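Local coordinates for protein alpha-galactosidase (Umbelopsis vinacea, PDB 3A5V) that hydrolyses terminal alpha-galactosyl residues from its substrates as a glycoside hydrolase family 27 alpha-galactosidase that assembles into a tetramer, at residues P9-N14 / L43-V48; N237-L242 / L264-I269; Y258-A263 / V324-N329. All coordinates share one frame; numbering follows the deposited sequence.

Interaction 1 (P9-N14 / L43-V48)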
# COMPACT_ATOMS: atom_id res chain seq x y z
N PRO A 9 -10.69 29.98 6.08
CA PRO A 9 -10.79 28.93 7.09
C PRO A 9 -11.63 29.34 8.31
O PRO A 9 -11.55 30.49 8.76
CB PRO A 9 -9.32 28.69 7.50
CG PRO A 9 -8.51 29.11 6.27
CD PRO A 9 -9.30 30.30 5.73
N GLN A 10 -12.44 28.41 8.83
CA GLN A 10 -13.24 28.70 10.04
C GLN A 10 -12.35 28.92 11.28
O GLN A 10 -11.24 28.40 11.37
CB GLN A 10 -14.27 27.59 10.32
CG GLN A 10 -13.68 26.19 10.67
CD GLN A 10 -13.47 25.26 9.46
OE1 GLN A 10 -13.18 25.70 8.34
NE2 GLN A 10 -13.60 23.95 9.70
N MET A 11 -12.84 29.73 12.22
CA MET A 11 -12.15 29.97 13.48
C MET A 11 -13.16 29.78 14.61
O MET A 11 -14.35 30.08 14.45
CB MET A 11 -11.57 31.39 13.51
CG MET A 11 -10.58 31.71 12.38
SD MET A 11 -10.06 33.45 12.35
CE MET A 11 -9.33 33.64 14.00
N GLY A 12 -12.70 29.30 15.75
CA GLY A 12 -13.63 29.00 16.83
C GLY A 12 -12.95 28.34 18.01
O GLY A 12 -11.73 28.49 18.22
N TRP A 13 -13.74 27.60 18.77
CA TRP A 13 -13.32 26.95 20.01
C TRP A 13 -14.17 25.69 20.21
O TRP A 13 -15.36 25.67 19.85
CB TRP A 13 -13.47 27.93 21.18
CG TRP A 13 -13.20 27.31 22.54
CD1 TRP A 13 -12.00 27.19 23.18
CD2 TRP A 13 -14.18 26.73 23.40
NE1 TRP A 13 -12.17 26.57 24.41
CE2 TRP A 13 -13.50 26.27 24.56
CE3 TRP A 13 -15.58 26.53 23.30
CZ2 TRP A 13 -14.17 25.63 25.62
CZ3 TRP A 13 -16.24 25.91 24.35
CH2 TRP A 13 -15.53 25.46 25.50
N ASN A 14 -13.57 24.66 20.80
CA ASN A 14 -14.16 23.33 20.94
C ASN A 14 -14.07 22.87 22.40
O ASN A 14 -13.05 23.08 23.05
CB ASN A 14 -13.43 22.35 19.97
CG ASN A 14 -13.86 20.92 20.14
OD1 ASN A 14 -13.54 20.28 21.14
ND2 ASN A 14 -14.59 20.39 19.14
N LEU A 43 -12.10 39.01 16.97
CA LEU A 43 -10.91 38.62 16.19
C LEU A 43 -11.23 37.62 15.07
O LEU A 43 -10.46 37.46 14.13
CB LEU A 43 -9.82 38.07 17.12
CG LEU A 43 -9.15 39.12 18.02
CD1 LEU A 43 -8.48 38.45 19.21
CD2 LEU A 43 -8.15 39.97 17.25
N GLY A 44 -12.38 36.95 15.18
CA GLY A 44 -12.81 35.99 14.16
C GLY A 44 -13.21 34.62 14.69
O GLY A 44 -13.80 33.84 13.96
N TYR A 45 -12.89 34.32 15.96
CA TYR A 45 -13.21 33.00 16.53
C TYR A 45 -14.68 32.98 16.95
O TYR A 45 -15.02 33.31 18.10
CB TYR A 45 -12.35 32.68 17.76
CG TYR A 45 -10.84 32.76 17.59
CD1 TYR A 45 -10.15 33.95 17.81
CD2 TYR A 45 -10.10 31.61 17.28
CE1 TYR A 45 -8.75 34.02 17.71
CE2 TYR A 45 -8.68 31.67 17.16
CZ TYR A 45 -8.02 32.86 17.38
OH TYR A 45 -6.65 32.92 17.28
N ASN A 46 -15.54 32.58 16.02
CA ASN A 46 -16.97 32.77 16.21
C ASN A 46 -17.76 31.48 16.37
O ASN A 46 -18.93 31.54 16.75
CB ASN A 46 -17.57 33.71 15.14
CG ASN A 46 -17.64 33.07 13.75
OD1 ASN A 46 -18.64 33.24 13.02
ND2 ASN A 46 -16.63 32.31 13.39
N TYR A 47 -17.14 30.32 16.08
CA TYR A 47 -17.83 29.03 16.27
C TYR A 47 -17.58 28.46 17.68
O TYR A 47 -16.44 28.37 18.14
CB TYR A 47 -17.42 28.01 15.20
CG TYR A 47 -17.99 28.25 13.81
CD1 TYR A 47 -19.30 27.86 13.50
CD2 TYR A 47 -17.21 28.85 12.81
CE1 TYR A 47 -19.84 28.10 12.23
CE2 TYR A 47 -17.73 29.09 11.54
CZ TYR A 47 -19.04 28.70 11.25
OH TYR A 47 -19.54 28.91 9.99
N VAL A 48 -18.66 28.09 18.37
CA VAL A 48 -18.58 27.39 19.67
C VAL A 48 -19.03 25.96 19.41
O VAL A 48 -20.21 25.69 19.17
CB VAL A 48 -19.46 28.05 20.78
CG1 VAL A 48 -19.40 27.21 22.11
CG2 VAL A 48 -19.03 29.52 21.04
O HOH W 1 -15.14 31.39 11.37
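Met11 sets its methyl group squarely on the ring of Tyr45: CE of Met11 stands 3.6 Å from the ring centroid of Tyr45 and only 6° off the normal, a CH-pi contact. The sulfur lies farther out, SD of Met11 being 5.2 Å from that centroid, so the Met-aromatic contact is carried mainly by the methyl. A turn at the last torsion of Met11 (chi3 59°) brings CE over the face after an extended chi2. At the other end of the segment, CG1 of Val48 meets the ring edge of Trp13 at CE3, 4.1 Å away.

Beneath the side chains, the backbones pair as parallel strands. Met11 O takes two main-chain bonds: Tyr47 N, 3.2 Å from Met11 O, arrives in the carbonyl plane on a lone pair, whereas Asn46 N, also 3.2 Å from Met11 O, comes from 55° above that plane. Trp13 N then binds Tyr47 O at 2.9 Å.

Farther out, the Tyr45 hydroxyl is hydrogen-bonded to Ile285 O and to Tyr258 OH, which ties the ring to its place, and helix 25-38 packs on both Trp13 and Val48. These are the first two strands of the family's beta/alpha barrel. One carbonyl gripped by two adjacent amides fixes where the second strand joins the first, while the methyl-on-ring contact adds an apolar, dispersive hold beside it.

Interaction 2 (N237-L242 / L264-I269)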
# COMPACT_ATOMS: atom_id res chain seq x y z
N ASN A 237 -7.64 21.89 4.27
CA ASN A 237 -6.96 20.88 5.12
C ASN A 237 -7.04 21.33 6.58
O ASN A 237 -6.84 22.51 6.88
CB ASN A 237 -5.49 20.71 4.69
CG ASN A 237 -5.35 20.24 3.24
OD1 ASN A 237 -5.98 19.25 2.83
ND2 ASN A 237 -4.55 20.95 2.45
N ASP A 238 -7.35 20.39 7.47
CA ASP A 238 -7.53 20.70 8.89
C ASP A 238 -6.42 19.99 9.67
O ASP A 238 -6.32 18.75 9.66
CB ASP A 238 -8.94 20.23 9.33
CG ASP A 238 -9.25 20.53 10.81
OD1 ASP A 238 -8.41 21.07 11.55
OD2 ASP A 238 -10.38 20.17 11.22
N LEU A 239 -5.57 20.78 10.33
CA LEU A 239 -4.42 20.24 11.05
C LEU A 239 -4.74 19.92 12.52
O LEU A 239 -3.84 19.65 13.30
CB LEU A 239 -3.21 21.18 10.92
CG LEU A 239 -2.37 21.14 9.63
CD1 LEU A 239 -3.21 21.35 8.35
CD2 LEU A 239 -1.22 22.17 9.71
N ASP A 240 -6.04 19.95 12.86
CA ASP A 240 -6.56 19.68 14.21
C ASP A 240 -6.43 20.95 15.07
O ASP A 240 -5.88 21.97 14.63
CB ASP A 240 -5.92 18.44 14.89
CG ASP A 240 -6.80 17.80 15.96
OD1 ASP A 240 -7.96 18.25 16.18
OD2 ASP A 240 -6.35 16.83 16.60
N MET A 241 -6.94 20.87 16.30
CA MET A 241 -7.12 22.03 17.17
C MET A 241 -5.81 22.59 17.70
O MET A 241 -4.80 21.89 17.77
CB MET A 241 -8.01 21.64 18.35
CG MET A 241 -9.37 21.20 17.91
SD MET A 241 -10.45 20.74 19.28
CE MET A 241 -9.67 19.20 19.86
N LEU A 242 -5.85 23.86 18.09
CA LEU A 242 -4.70 24.54 18.68
C LEU A 242 -4.57 24.18 20.16
O LEU A 242 -5.54 24.29 20.91
CB LEU A 242 -4.87 26.07 18.52
CG LEU A 242 -4.81 26.55 17.06
CD1 LEU A 242 -5.47 27.93 16.90
CD2 LEU A 242 -3.38 26.54 16.50
N LEU A 264 -0.78 27.69 6.66
CA LEU A 264 -1.24 26.60 5.81
C LEU A 264 -2.77 26.60 5.62
O LEU A 264 -3.32 25.69 5.00
CB LEU A 264 -0.71 25.23 6.31
CG LEU A 264 0.64 24.81 5.66
CD1 LEU A 264 1.73 25.91 5.79
CD2 LEU A 264 1.17 23.48 6.26
N LYS A 265 -3.41 27.67 6.11
CA LYS A 265 -4.86 27.86 5.98
C LYS A 265 -5.64 26.70 6.61
O LYS A 265 -6.66 26.25 6.07
CB LYS A 265 -5.27 28.11 4.51
CG LYS A 265 -5.38 29.61 4.07
CD LYS A 265 -4.07 30.38 4.14
CE LYS A 265 -4.19 31.71 3.38
NZ LYS A 265 -2.94 32.52 3.40
N SER A 266 -5.15 26.20 7.74
CA SER A 266 -5.95 25.29 8.57
C SER A 266 -7.09 26.10 9.21
O SER A 266 -6.91 27.29 9.54
CB SER A 266 -5.10 24.67 9.68
OG SER A 266 -5.85 23.77 10.51
N PRO A 267 -8.25 25.45 9.43
CA PRO A 267 -9.15 25.99 10.46
C PRO A 267 -8.33 26.28 11.72
O PRO A 267 -7.39 25.51 12.05
CB PRO A 267 -10.11 24.83 10.74
CG PRO A 267 -10.16 24.03 9.48
CD PRO A 267 -8.80 24.23 8.80
N LEU A 268 -8.70 27.35 12.43
CA LEU A 268 -8.06 27.70 13.70
C LEU A 268 -9.09 27.53 14.82
O LEU A 268 -9.82 28.49 15.18
CB LEU A 268 -7.51 29.12 13.69
CG LEU A 268 -6.47 29.44 12.59
CD1 LEU A 268 -6.08 30.93 12.61
CD2 LEU A 268 -5.21 28.54 12.65
N ILE A 269 -9.18 26.30 15.31
CA ILE A 269 -10.13 25.94 16.38
C ILE A 269 -9.36 25.81 17.68
O ILE A 269 -8.49 24.93 17.82
CB ILE A 269 -10.94 24.63 16.05
CG1 ILE A 269 -11.64 24.72 14.67
CG2 ILE A 269 -11.93 24.27 17.23
CD1 ILE A 269 -12.58 25.93 14.47
O HOH W 2 -5.94 24.33 4.16
O HOH W 3 -2.90 23.30 3.79
O HOH W 4 -7.22 24.38 14.51
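Pro267 lays its ring against the backbone and side chain of Asp238, the two side chains crossing at about a right angle. CG of Pro267 rests 3.9 Å from CG of Asp238, while CD of Pro267 presses to 3.2 Å from Asn237 O. Beside it Ser266 projects its hydroxyl into the bend after Asp238: OG, anti to its own backbone N (chi1 -180°), lies 3.0 Å from Leu239 N and accepts a nearly straight hydrogen bond (173° at the hydrogen). The same hydroxyl donates to Pro267 O.

The bend is shaped by an Asx turn, in which Asp240 N bonds Asp238 OD1 from 48° above the carboxylate plane. Beyond it the chains close again. Leu242 N reaches Ile269 O at 2.9 Å, CD1 of Leu242 abuts CB of Leu268 at 4.0 Å, and CG of Met241 meets the CG2 branch of Ile269. Between these two closures sits a water that donates to Asp240 O and Pro267 O and accepts from Ile269 N, bridging the two backbones.

Strands 236-238 and 268-270 are the seventh and eighth of the barrel, and helix 251-263 joins them; the indole NE1 of Trp261 in that helix is hydrogen-bonded to Asp240 O. Direct strand pairing is thus replaced by a serine hydroxyl, one main-chain bond and ordered water, which together satisfy buried polar groups where the last two barrel strands meet.

Interaction 3 (Y258-A263 / V324-N329)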
# COMPACT_ATOMS: atom_id res chain seq x y z
N TYR A 258 1.05 27.67 16.07
CA TYR A 258 0.04 28.62 15.58
C TYR A 258 0.39 29.18 14.19
O TYR A 258 -0.47 29.28 13.31
CB TYR A 258 -0.14 29.76 16.60
CG TYR A 258 -1.35 30.62 16.33
CD1 TYR A 258 -1.28 31.68 15.42
CD2 TYR A 258 -2.57 30.37 16.97
CE1 TYR A 258 -2.38 32.47 15.14
CE2 TYR A 258 -3.70 31.18 16.71
CZ TYR A 258 -3.59 32.23 15.78
OH TYR A 258 -4.66 33.05 15.50
N THR A 259 1.64 29.57 14.01
CA THR A 259 2.12 30.15 12.74
C THR A 259 1.87 29.23 11.54
O THR A 259 1.36 29.67 10.50
CB THR A 259 3.64 30.45 12.81
OG1 THR A 259 3.89 31.42 13.86
CG2 THR A 259 4.18 30.97 11.45
N ILE A 260 2.26 27.96 11.68
CA ILE A 260 2.14 27.02 10.58
C ILE A 260 0.67 26.68 10.31
O ILE A 260 0.27 26.64 9.16
CB ILE A 260 3.01 25.73 10.79
CG1 ILE A 260 4.52 26.09 10.90
CG2 ILE A 260 2.79 24.70 9.66
CD1 ILE A 260 5.12 26.76 9.64
N TRP A 261 -0.12 26.44 11.35
CA TRP A 261 -1.57 26.23 11.18
C TRP A 261 -2.19 27.45 10.46
O TRP A 261 -2.98 27.30 9.52
CB TRP A 261 -2.23 26.08 12.55
CG TRP A 261 -2.33 24.64 13.11
CD1 TRP A 261 -3.48 24.05 13.59
CD2 TRP A 261 -1.29 23.65 13.27
NE1 TRP A 261 -3.22 22.78 14.03
CE2 TRP A 261 -1.89 22.50 13.85
CE3 TRP A 261 0.09 23.62 12.97
CZ2 TRP A 261 -1.16 21.32 14.13
CZ3 TRP A 261 0.82 22.43 13.26
CH2 TRP A 261 0.18 21.30 13.83
N ALA A 262 -1.82 28.65 10.89
CA ALA A 262 -2.37 29.86 10.25
C ALA A 262 -1.94 29.95 8.77
O ALA A 262 -2.76 30.15 7.88
CB ALA A 262 -1.92 31.12 11.03
N ALA A 263 -0.65 29.80 8.51
CA ALA A 263 -0.11 29.99 7.14
C ALA A 263 -0.47 28.88 6.15
O ALA A 263 -0.45 29.10 4.94
CB ALA A 263 1.44 30.19 7.19
N VAL A 324 3.99 35.84 2.18
CA VAL A 324 4.31 35.40 3.54
C VAL A 324 5.55 34.50 3.46
O VAL A 324 5.67 33.69 2.54
CB VAL A 324 3.12 34.72 4.29
CG1 VAL A 324 2.72 33.39 3.62
CG2 VAL A 324 3.46 34.49 5.78
N VAL A 325 6.49 34.70 4.38
CA VAL A 325 7.71 33.90 4.44
C VAL A 325 7.92 33.45 5.88
O VAL A 325 7.84 34.27 6.80
CB VAL A 325 8.96 34.65 3.88
CG1 VAL A 325 10.25 33.84 4.09
CG2 VAL A 325 8.77 34.94 2.38
N ILE A 326 8.16 32.16 6.06
CA ILE A 326 8.42 31.62 7.40
C ILE A 326 9.74 30.86 7.45
O ILE A 326 9.96 29.90 6.69
CB ILE A 326 7.29 30.66 7.88
CG1 ILE A 326 5.93 31.35 7.78
CG2 ILE A 326 7.57 30.17 9.31
CD1 ILE A 326 4.79 30.42 7.50
N LEU A 327 10.61 31.27 8.38
CA LEU A 327 11.82 30.51 8.71
C LEU A 327 11.50 29.66 9.91
O LEU A 327 11.10 30.17 10.95
CB LEU A 327 12.99 31.46 9.04
CG LEU A 327 13.30 32.52 7.97
CD1 LEU A 327 14.18 33.61 8.58
CD2 LEU A 327 13.96 31.86 6.77
N LEU A 328 11.67 28.35 9.78
CA LEU A 328 11.33 27.45 10.88
C LEU A 328 12.57 26.65 11.27
O LEU A 328 13.20 25.98 10.43
CB LEU A 328 10.17 26.51 10.50
CG LEU A 328 9.64 25.50 11.53
CD1 LEU A 328 8.20 25.15 11.15
CD2 LEU A 328 10.48 24.24 11.55
N ASN A 329 12.88 26.72 12.56
CA ASN A 329 14.04 26.07 13.13
C ASN A 329 13.58 24.95 14.06
O ASN A 329 13.25 25.19 15.22
CB ASN A 329 14.89 27.10 13.90
CG ASN A 329 16.10 26.45 14.61
OD1 ASN A 329 16.47 25.32 14.31
ND2 ASN A 329 16.67 27.17 15.56
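Ile326 rests its CD1 methyl against both Thr259 and Ala263, one helical turn apart, and all direct contacts between 258-263 and 324-329 are apolar. The tightest is CD1 of Ile326 against CB of Ala263, at 3.4 Å closer than ordinary van der Waals contact. The same methyl meets CG2 of Thr259 at 4.0 Å, the two side chains pointing at each other tip to tip. With CG1 anti to its carbonyl carbon (chi1 -54°), Ile326 sends that branch to the helix, and its CG2 branch lies 4.2 Å from CD1 of Ile260. Leu328, two residues along the strand, supplies the second protrusion: its CD1 touches CD1 of Ile260 at 3.8 Å, and these side chains cross at about a right angle.

No hydrogen bond links the segments. The polar tip of Thr259 is instead occupied by its own surroundings, OG1 being bonded to Arg255 O one turn back and to Trp364 NE1, while its CG2 methyl faces the strand.

The axes of the two short segments approach to 10.5 Å, with their directions 146° apart, so the strand runs roughly antiparallel to the helix across it. Val385 and Leu387 of strand 384-390 and Phe314 of strand 311-318 extend the apolar patch. Here helix 251-263 of the catalytic beta/alpha barrel packs on a sheet of the C-terminal beta-sandwich domain, the two-domain architecture of family 27 alpha-galactosidases.

Overall arrangement
The contacts run from the barrel's strand ring outward to the second domain. Interactions 1 and 2, centres 11 Å apart, share one parallel sheet: strand 11-14 lies between 47-49 and 268-270, and backbone bonds such as Gln10 O to Leu268 N (2.9 Å) close the first strand onto the eighth. Interaction 3 is centred 13 Å from interaction 2 and 20 Å from interaction 1. Its helix, 251-263, follows strand 236-238 and precedes 268-270, so interactions 2 and 3 interleave along the chain, whereas interaction 1 is complete before either begins. One continuous strand-helix-strand unit thus takes part both in closing the barrel and in the contact with the beta-sandwich domain.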